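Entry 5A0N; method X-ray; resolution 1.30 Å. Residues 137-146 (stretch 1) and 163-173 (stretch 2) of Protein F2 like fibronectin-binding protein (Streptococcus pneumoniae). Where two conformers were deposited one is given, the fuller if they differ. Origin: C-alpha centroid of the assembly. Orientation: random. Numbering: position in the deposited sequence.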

ATOM      1  N   THR A 137      -2.672 -11.439   1.899  1.00  8.93           N
ATOM      2  CA  THR A 137      -1.449 -10.758   2.347  1.00  8.22           C
ATOM      3  C   THR A 137      -0.307 -10.924   1.363  1.00  7.77           C
ATOM      4  O   THR A 137       0.451  -9.979   1.149  1.00  9.04           O
ATOM      5  CB  THR A 137      -1.006 -11.240   3.746  1.00  9.27           C
ATOM      6  OG1 THR A 137      -0.751 -12.645   3.708  1.00 10.51           O
ATOM      7  CG2 THR A 137      -2.060 -10.898   4.815  1.00  9.25           C
ATOM      8  N   TYR A 138      -0.142 -12.113   0.783  1.00  8.42           N
ATOM      9  CA  TYR A 138       1.022 -12.346  -0.083  1.00  8.25           C
ATOM     10  C   TYR A 138       0.931 -11.517  -1.390  1.00  7.99           C
ATOM     11  O   TYR A 138       1.943 -11.064  -1.904  1.00  8.39           O
ATOM     12  CB  TYR A 138       1.230 -13.842  -0.380  1.00  9.44           C
ATOM     13  CG  TYR A 138       1.860 -14.611   0.777  1.00 11.69           C
ATOM     14  CD1 TYR A 138       1.148 -14.911   1.924  1.00 13.36           C
ATOM     15  CD2 TYR A 138       3.175 -15.016   0.728  1.00 17.44           C
ATOM     16  CE1 TYR A 138       1.729 -15.600   2.952  1.00 13.51           C
ATOM     17  CE2 TYR A 138       3.743 -15.713   1.778  1.00 18.67           C
ATOM     18  CZ  TYR A 138       3.015 -15.995   2.873  1.00 15.17           C
ATOM     19  OH  TYR A 138       3.594 -16.691   3.908  1.00 21.67           O
ATOM     20  N   PHE A 139      -0.280 -11.297  -1.894  1.00  7.68           N
ATOM     21  CA  PHE A 139      -0.444 -10.429  -3.074  1.00  7.68           C
ATOM     22  C   PHE A 139      -0.251  -8.963  -2.690  1.00  7.15           C
ATOM     23  O   PHE A 139       0.288  -8.186  -3.467  1.00  7.89           O
ATOM     24  CB  PHE A 139      -1.802 -10.646  -3.739  1.00  8.56           C
ATOM     25  CG  PHE A 139      -1.962  -9.990  -5.096  1.00  9.04           C
ATOM     26  CD1 PHE A 139      -0.999 -10.125  -6.093  1.00 10.12           C
ATOM     27  CD2 PHE A 139      -3.121  -9.281  -5.404  1.00 11.39           C
ATOM     28  CE1 PHE A 139      -1.192  -9.569  -7.346  1.00 11.97           C
ATOM     29  CE2 PHE A 139      -3.296  -8.733  -6.666  1.00 13.22           C
ATOM     30  CZ  PHE A 139      -2.338  -8.886  -7.618  1.00 12.18           C
ATOM     31  N   HIS A 140      -0.721  -8.568  -1.492  1.00  7.56           N
ATOM     32  CA  HIS A 140      -0.449  -7.202  -1.026  1.00  6.70           C
ATOM     33  C   HIS A 140       1.057  -6.942  -1.083  1.00  6.95           C
ATOM     34  O   HIS A 140       1.503  -5.900  -1.564  1.00  7.31           O
ATOM     35  CB  HIS A 140      -0.974  -6.998   0.402  1.00  7.01           C
ATOM     36  CG  HIS A 140      -0.796  -5.599   0.884  1.00  6.61           C
ATOM     37  ND1 HIS A 140       0.396  -5.117   1.364  1.00  7.38           N
ATOM     38  CD2 HIS A 140      -1.679  -4.569   0.942  1.00  7.79           C
ATOM     39  CE1 HIS A 140       0.243  -3.849   1.692  1.00  8.02           C
ATOM     40  NE2 HIS A 140      -0.999  -3.487   1.442  1.00  8.26           N
ATOM     41  N   GLN A 141       1.845  -7.895  -0.586  1.00  6.87           N
ATOM     42  CA  GLN A 141       3.273  -7.675  -0.470  1.00  6.74           C
ATOM     43  C   GLN A 141       3.921  -7.490  -1.854  1.00  6.73           C
ATOM     44  O   GLN A 141       4.769  -6.617  -2.007  1.00  7.35           O
ATOM     45  CB  GLN A 141       3.921  -8.826   0.287  1.00  8.04           C
ATOM     46  CG  GLN A 141       5.393  -8.616   0.551  1.00  9.05           C
ATOM     47  CD  GLN A 141       6.015  -9.709   1.370  1.00 11.04           C
ATOM     48  OE1 GLN A 141       5.695 -10.880   1.189  1.00 14.42           O
ATOM     49  NE2 GLN A 141       6.847  -9.319   2.345  1.00 11.17           N
ATOM     50  N   VAL A 142       3.572  -8.309  -2.856  0.50  6.76           N
ATOM     51  CA  VAL A 142       4.195  -8.094  -4.184  0.50  7.07           C
ATOM     52  C   VAL A 142       3.724  -6.813  -4.843  0.50  6.98           C
ATOM     53  O   VAL A 142       4.522  -6.120  -5.480  0.50  7.39           O
ATOM     54  CB  VAL A 142       4.079  -9.284  -5.157  0.50  7.57           C
ATOM     55  CG1 VAL A 142       4.964 -10.411  -4.674  0.50  9.72           C
ATOM     56  CG2 VAL A 142       2.631  -9.729  -5.369  0.50  7.05           C
ATOM     57  N   ILE A 143       2.456  -6.469  -4.688  1.00  6.75           N
ATOM     58  CA  ILE A 143       1.981  -5.174  -5.173  1.00  6.80           C
ATOM     59  C   ILE A 143       2.773  -4.041  -4.502  1.00  6.82           C
ATOM     60  O   ILE A 143       3.189  -3.078  -5.169  1.00  7.18           O
ATOM     61  CB  ILE A 143       0.463  -5.016  -4.957  1.00  7.11           C
ATOM     62  CG1 ILE A 143      -0.311  -5.968  -5.868  1.00  8.12           C
ATOM     63  CG2 ILE A 143       0.048  -3.570  -5.136  1.00  7.68           C
ATOM     64  CD1 ILE A 143      -0.386  -5.550  -7.335  1.00  8.97           C
ATOM     65  N   GLN A 144       3.009  -4.147  -3.198  1.00  6.31           N
ATOM     66  CA  GLN A 144       3.747  -3.123  -2.486  1.00  5.90           C
ATOM     67  C   GLN A 144       5.159  -2.957  -3.041  1.00  6.09           C
ATOM     68  O   GLN A 144       5.635  -1.833  -3.183  1.00  6.69           O
ATOM     69  CB  GLN A 144       3.777  -3.441  -1.001  1.00  6.80           C
ATOM     70  CG  GLN A 144       4.607  -2.469  -0.163  1.00  6.45           C
ATOM     71  CD  GLN A 144       4.004  -1.105  -0.081  1.00  6.16           C
ATOM     72  OE1 GLN A 144       3.212  -0.816   0.831  1.00  6.83           O
ATOM     73  NE2 GLN A 144       4.407  -0.221  -0.990  1.00  7.10           N
ATOM     74  N   TYR A 145       5.867  -4.047  -3.262  1.00  6.48           N
ATOM     75  CA  TYR A 145       7.211  -3.956  -3.830  1.00  6.68           C
ATOM     76  C   TYR A 145       7.173  -3.325  -5.215  1.00  7.29           C
ATOM     77  O   TYR A 145       8.078  -2.530  -5.543  1.00  8.06           O
ATOM     78  CB  TYR A 145       7.971  -5.289  -3.821  1.00  7.41           C
ATOM     79  CG  TYR A 145       8.539  -5.576  -2.452  1.00  7.74           C
ATOM     80  CD1 TYR A 145       9.658  -4.879  -2.001  1.00  8.31           C
ATOM     81  CD2 TYR A 145       7.944  -6.497  -1.590  1.00  8.79           C
ATOM     82  CE1 TYR A 145      10.159  -5.080  -0.709  1.00  9.00           C
ATOM     83  CE2 TYR A 145       8.444  -6.695  -0.305  1.00  9.74           C
ATOM     84  CZ  TYR A 145       9.540  -5.980   0.127  1.00  9.06           C
ATOM     85  OH  TYR A 145      10.032  -6.123   1.395  1.00 10.85           O
ATOM     86  N   GLU A 146       6.158  -3.621  -6.026  1.00  6.74           N
ATOM     87  CA  GLU A 146       6.102  -3.002  -7.334  1.00  7.36           C
ATOM     88  C   GLU A 146       5.736  -1.524  -7.256  1.00  7.40           C
ATOM     89  O   GLU A 146       6.252  -0.732  -8.051  1.00  8.27           O
ATOM     90  CB  GLU A 146       5.217  -3.786  -8.285  1.00  7.61           C
ATOM     91  CG  GLU A 146       5.566  -3.568  -9.770  1.00  7.92           C
ATOM     92  CD  GLU A 146       6.899  -4.137 -10.224  1.00  8.02           C
ATOM     93  OE1 GLU A 146       7.718  -4.540  -9.364  1.00  9.30           O
ATOM     94  OE2 GLU A 146       7.127  -4.190 -11.451  1.00  8.65           O
ATOM     95  N   TYR A 163      17.909 -10.045  -1.934  1.00 12.72           N
ATOM     96  CA  TYR A 163      17.539 -10.340  -0.547  1.00 13.93           C
ATOM     97  C   TYR A 163      16.035 -10.313  -0.302  1.00 13.42           C
ATOM     98  O   TYR A 163      15.508 -10.974   0.587  1.00 16.69           O
ATOM     99  CB  TYR A 163      18.247  -9.388   0.418  1.00 15.93           C
ATOM    100  CG  TYR A 163      17.701  -7.967   0.547  1.00 13.45           C
ATOM    101  CD1 TYR A 163      17.799  -7.029  -0.508  1.00 13.35           C
ATOM    102  CD2 TYR A 163      17.128  -7.551   1.756  1.00 12.82           C
ATOM    103  CE1 TYR A 163      17.328  -5.746  -0.351  1.00 13.20           C
ATOM    104  CE2 TYR A 163      16.688  -6.263   1.921  1.00 12.47           C
ATOM    105  CZ  TYR A 163      16.767  -5.363   0.858  1.00 11.97           C
ATOM    106  OH  TYR A 163      16.328  -4.089   1.094  1.00 13.62           O
ATOM    107  N   ILE A 164      15.330  -9.528  -1.100  1.00 12.18           N
ATOM    108  CA  ILE A 164      13.872  -9.506  -1.032  1.00 11.51           C
ATOM    109  C   ILE A 164      13.316 -10.639  -1.896  1.00 10.44           C
ATOM    110  O   ILE A 164      12.455 -11.393  -1.469  1.00 11.19           O
ATOM    111  CB  ILE A 164      13.317  -8.119  -1.480  1.00 11.45           C
ATOM    112  CG1 ILE A 164      13.719  -7.024  -0.448  1.00 13.50           C
ATOM    113  CG2 ILE A 164      11.802  -8.188  -1.610  1.00 10.72           C
ATOM    114  CD1 ILE A 164      13.718  -5.640  -1.020  1.00 13.56           C
ATOM    115  N   TYR A 165      13.799 -10.735  -3.134  1.00 10.74           N
ATOM    116  CA  TYR A 165      13.249 -11.714  -4.061  1.00 12.03           C
ATOM    117  C   TYR A 165      13.277 -13.125  -3.504  1.00 11.31           C
ATOM    118  O   TYR A 165      12.313 -13.883  -3.633  1.00 12.22           O
ATOM    119  CB  TYR A 165      14.012 -11.683  -5.370  1.00 11.81           C
ATOM    120  CG  TYR A 165      13.295 -12.432  -6.463  1.00 13.10           C
ATOM    121  CD1 TYR A 165      12.186 -11.877  -7.112  1.00 14.20           C
ATOM    122  CD2 TYR A 165      13.717 -13.671  -6.860  1.00 14.26           C
ATOM    123  CE1 TYR A 165      11.529 -12.550  -8.120  1.00 14.51           C
ATOM    124  CE2 TYR A 165      13.059 -14.361  -7.875  1.00 15.48           C
ATOM    125  CZ  TYR A 165      11.974 -13.793  -8.497  1.00 14.19           C
ATOM    126  OH  TYR A 165      11.297 -14.459  -9.519  1.00 16.89           O
ATOM    127  N   GLU A 166      14.377 -13.476  -2.841  1.00 12.14           N
ATOM    128  CA  GLU A 166      14.563 -14.841  -2.373  1.00 14.05           C
ATOM    129  C   GLU A 166      13.598 -15.180  -1.221  1.00 13.97           C
ATOM    130  O   GLU A 166      13.401 -16.344  -0.901  1.00 17.18           O
ATOM    131  CB  GLU A 166      16.017 -15.099  -1.951  1.00 18.16           C
ATOM    132  CG  GLU A 166      16.440 -14.354  -0.686  1.00 24.27           C
ATOM    133  CD  GLU A 166      17.942 -14.452  -0.392  1.00 33.45           C
ATOM    134  OE1 GLU A 166      18.696 -14.985  -1.238  1.00 38.79           O
ATOM    135  OE2 GLU A 166      18.364 -13.987   0.695  1.00 44.23           O
ATOM    136  N   LYS A 167      12.999 -14.166  -0.603  1.00 12.96           N
ATOM    137  CA  LYS A 167      11.998 -14.387   0.437  1.00 13.87           C
ATOM    138  C   LYS A 167      10.603 -14.621  -0.132  1.00 13.02           C
ATOM    139  O   LYS A 167       9.708 -15.054   0.580  1.00 16.41           O
ATOM    140  CB  LYS A 167      11.951 -13.209   1.409  1.00 15.47           C
ATOM    141  CG  LYS A 167      13.226 -12.968   2.189  1.00 17.41           C
ATOM    142  CD  LYS A 167      13.016 -11.733   3.069  1.00 23.23           C
ATOM    143  CE  LYS A 167      14.009 -11.621   4.211  1.00 32.23           C
ATOM    144  NZ  LYS A 167      15.385 -11.379   3.722  1.00 43.43           N
ATOM    145  N   PHE A 168      10.407 -14.304  -1.411  1.00 12.20           N
ATOM    146  CA  PHE A 168       9.103 -14.474  -2.024  1.00 11.46           C
ATOM    147  C   PHE A 168       8.777 -15.965  -2.172  1.00 11.55           C
ATOM    148  O   PHE A 168       9.650 -16.782  -2.480  1.00 14.24           O
ATOM    149  CB  PHE A 168       9.043 -13.843  -3.424  1.00 10.76           C
ATOM    150  CG  PHE A 168       8.945 -12.334  -3.463  1.00 10.37           C
ATOM    151  CD1 PHE A 168       8.531 -11.574  -2.376  1.00 12.79           C
ATOM    152  CD2 PHE A 168       9.206 -11.677  -4.623  1.00 12.83           C
ATOM    153  CE1 PHE A 168       8.452 -10.194  -2.472  1.00 12.65           C
ATOM    154  CE2 PHE A 168       9.107 -10.315  -4.720  1.00 14.39           C
ATOM    155  CZ  PHE A 168       8.717  -9.562  -3.660  1.00 12.54           C
ATOM    156  N   SER A 169       7.513 -16.301  -1.990  1.00 11.18           N
ATOM    157  CA  SER A 169       7.031 -17.654  -2.268  1.00 11.64           C
ATOM    158  C   SER A 169       7.017 -17.878  -3.785  1.00 11.90           C
ATOM    159  O   SER A 169       7.032 -16.917  -4.575  1.00 10.90           O
ATOM    160  CB  SER A 169       5.628 -17.859  -1.700  1.00 11.93           C
ATOM    161  OG  SER A 169       4.699 -17.061  -2.417  1.00 12.14           O
ATOM    162  N   PRO A 170       6.950 -19.137  -4.218  1.00 12.31           N
ATOM    163  CA  PRO A 170       6.827 -19.380  -5.653  1.00 11.95           C
ATOM    164  C   PRO A 170       5.599 -18.679  -6.263  1.00 11.51           C
ATOM    165  O   PRO A 170       5.657 -18.182  -7.389  1.00 11.96           O
ATOM    166  CB  PRO A 170       6.674 -20.914  -5.727  1.00 15.06           C
ATOM    167  CG  PRO A 170       7.350 -21.419  -4.497  1.00 16.90           C
ATOM    168  CD  PRO A 170       7.078 -20.394  -3.442  1.00 14.64           C
ATOM    169  N   GLN A 171       4.487 -18.659  -5.536  1.00 10.89           N
ATOM    170  CA  GLN A 171       3.259 -18.010  -6.024  1.00 10.26           C
ATOM    171  C   GLN A 171       3.470 -16.505  -6.139  1.00  9.12           C
ATOM    172  O   GLN A 171       3.002 -15.877  -7.106  1.00  9.51           O
ATOM    173  CB  GLN A 171       2.092 -18.274  -5.074  1.00 11.23           C
ATOM    174  CG  GLN A 171       1.717 -19.727  -4.975  1.00 14.44           C
ATOM    175  CD  GLN A 171       2.564 -20.548  -4.006  1.00 15.58           C
ATOM    176  OE1 GLN A 171       3.376 -20.042  -3.242  1.00 17.32           O
ATOM    177  NE2 GLN A 171       2.336 -21.848  -4.037  1.00 26.19           N
ATOM    178  N   GLN A 172       4.175 -15.903  -5.180  1.00  8.56           N
ATOM    179  CA  GLN A 172       4.513 -14.468  -5.302  1.00  8.44           C
ATOM    180  C   GLN A 172       5.359 -14.164  -6.526  1.00  7.94           C
ATOM    181  O   GLN A 172       5.142 -13.138  -7.179  1.00  8.96           O
ATOM    182  CB  GLN A 172       5.223 -13.978  -4.048  1.00  9.78           C
ATOM    183  CG  GLN A 172       4.283 -13.792  -2.863  1.00 10.06           C
ATOM    184  CD  GLN A 172       5.004 -13.298  -1.641  1.00 10.39           C
ATOM    185  OE1 GLN A 172       5.973 -13.921  -1.214  1.00 10.51           O
ATOM    186  NE2 GLN A 172       4.537 -12.212  -1.071  1.00 10.24           N
ATOM    187  N   LYS A 173       6.348 -15.009  -6.780  1.00  8.91           N
ATOM    188  CA  LYS A 173       7.207 -14.808  -7.939  1.00  9.19           C
ATOM    189  C   LYS A 173       6.381 -14.845  -9.235  1.00  9.78           C
ATOM    190  O   LYS A 173       6.556 -14.017 -10.132  1.00  9.99           O
ATOM    191  CB  LYS A 173       8.338 -15.818  -7.962  1.00 10.33           C
ATOM    192  CG  LYS A 173       9.308 -15.629  -6.804  1.00 10.82           C
ATOM    193  CD  LYS A 173      10.347 -16.727  -6.764  1.00 13.68           C
ATOM    194  CE  LYS A 173      11.266 -16.604  -5.564  1.00 15.67           C
ATOM    195  NZ  LYS A 173      12.164 -17.764  -5.467  1.00 19.72           N
TER

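The most unusual feature of this contact is how much of it rests on one amide. The side chain of Gln 172 spends both of its NE2 hydrogens on the helix of stretch 1: NE2 donates to the backbone oxygen O of Tyr 138 at 3.0 Å and to OE1 of Gln 141 at 2.9 Å, each bond close to linear. The other end of the amide turns back to its own stretch, where Ser 169 N donates to Gln 172 OE1 at 2.9 Å. A buried glutamine is costly unless its polar atoms find partners, and here the amide finds three.

The acceptor on Tyr 138 is already in use within its helix, but lightly: the bond from Val 142 N to Tyr 138 O is weak, at 3.3 Å. The carbonyl thus serves the helix and the contact at once.

Within stretch 2, Ser 169 holds the glutamine in place. It sits at the N-cap of the helix that begins at Pro 170, and its OG accepts from Gln 172 N at 3.0 Å. With Ser 169 N bonded to Gln 172 OE1, the two residues form a reciprocal pair, side chain to backbone in each direction. The cap therefore does double duty, satisfying a free amide at the helix start and helping to fix the glutamine that reaches across.

Stretch 1 is helical throughout, whereas stretch 2 leaves one helix, passes through a type I turn from Tyr 165 to Phe 168, and enters another. Val 142 and Gln 172 bring the chains close, with their CA atoms 6.5 Å apart; Tyr 145 CA and Ile 164 CA stand 9.1 Å apart, room that the tyrosine ring fills. Tyr 138, Gln 141, Val 142 and Tyr 145 all point CA-to-CB toward stretch 2, the three-and-four spacing that places residues along one side of a helix.

Beyond the polar site the contact is apolar. Val 142 bridges the two regions: its CG1 lies 3.6 Å from Gln 172 CB and also sits over the face of the Phe 168 ring, 4.1 Å from the centroid, in a CH-pi contact. The CA-to-CB bond of Phe 168 points sideways, but the ring end comes nearer, and its edge is directed at the face of Tyr 145 in an offset edge-to-face pair, with centroids 5.7 Å apart and planes at 66°. Ile 164 covers a face of the Tyr 145 ring, its CG2 3.7 Å from the centroid and 3.6 Å from Tyr 145 CZ. A methyl of a beta-branched side chain, laid on an aromatic face, thus occurs twice, once with the ring in each stretch.

Tyr 138 closes the exposed border. Its ring meets the glutamine amide edge-on, Tyr 138 CD2 lying 3.5 Å from Gln 172 CD, and so flanks the polar site. The rule to read here is a division by position: an amide with both polar atoms bonded beside the capped helix start, and interleaved rings and methyls where Ile 164 and Phe 168, just before and at the end of the turn, meet the helix.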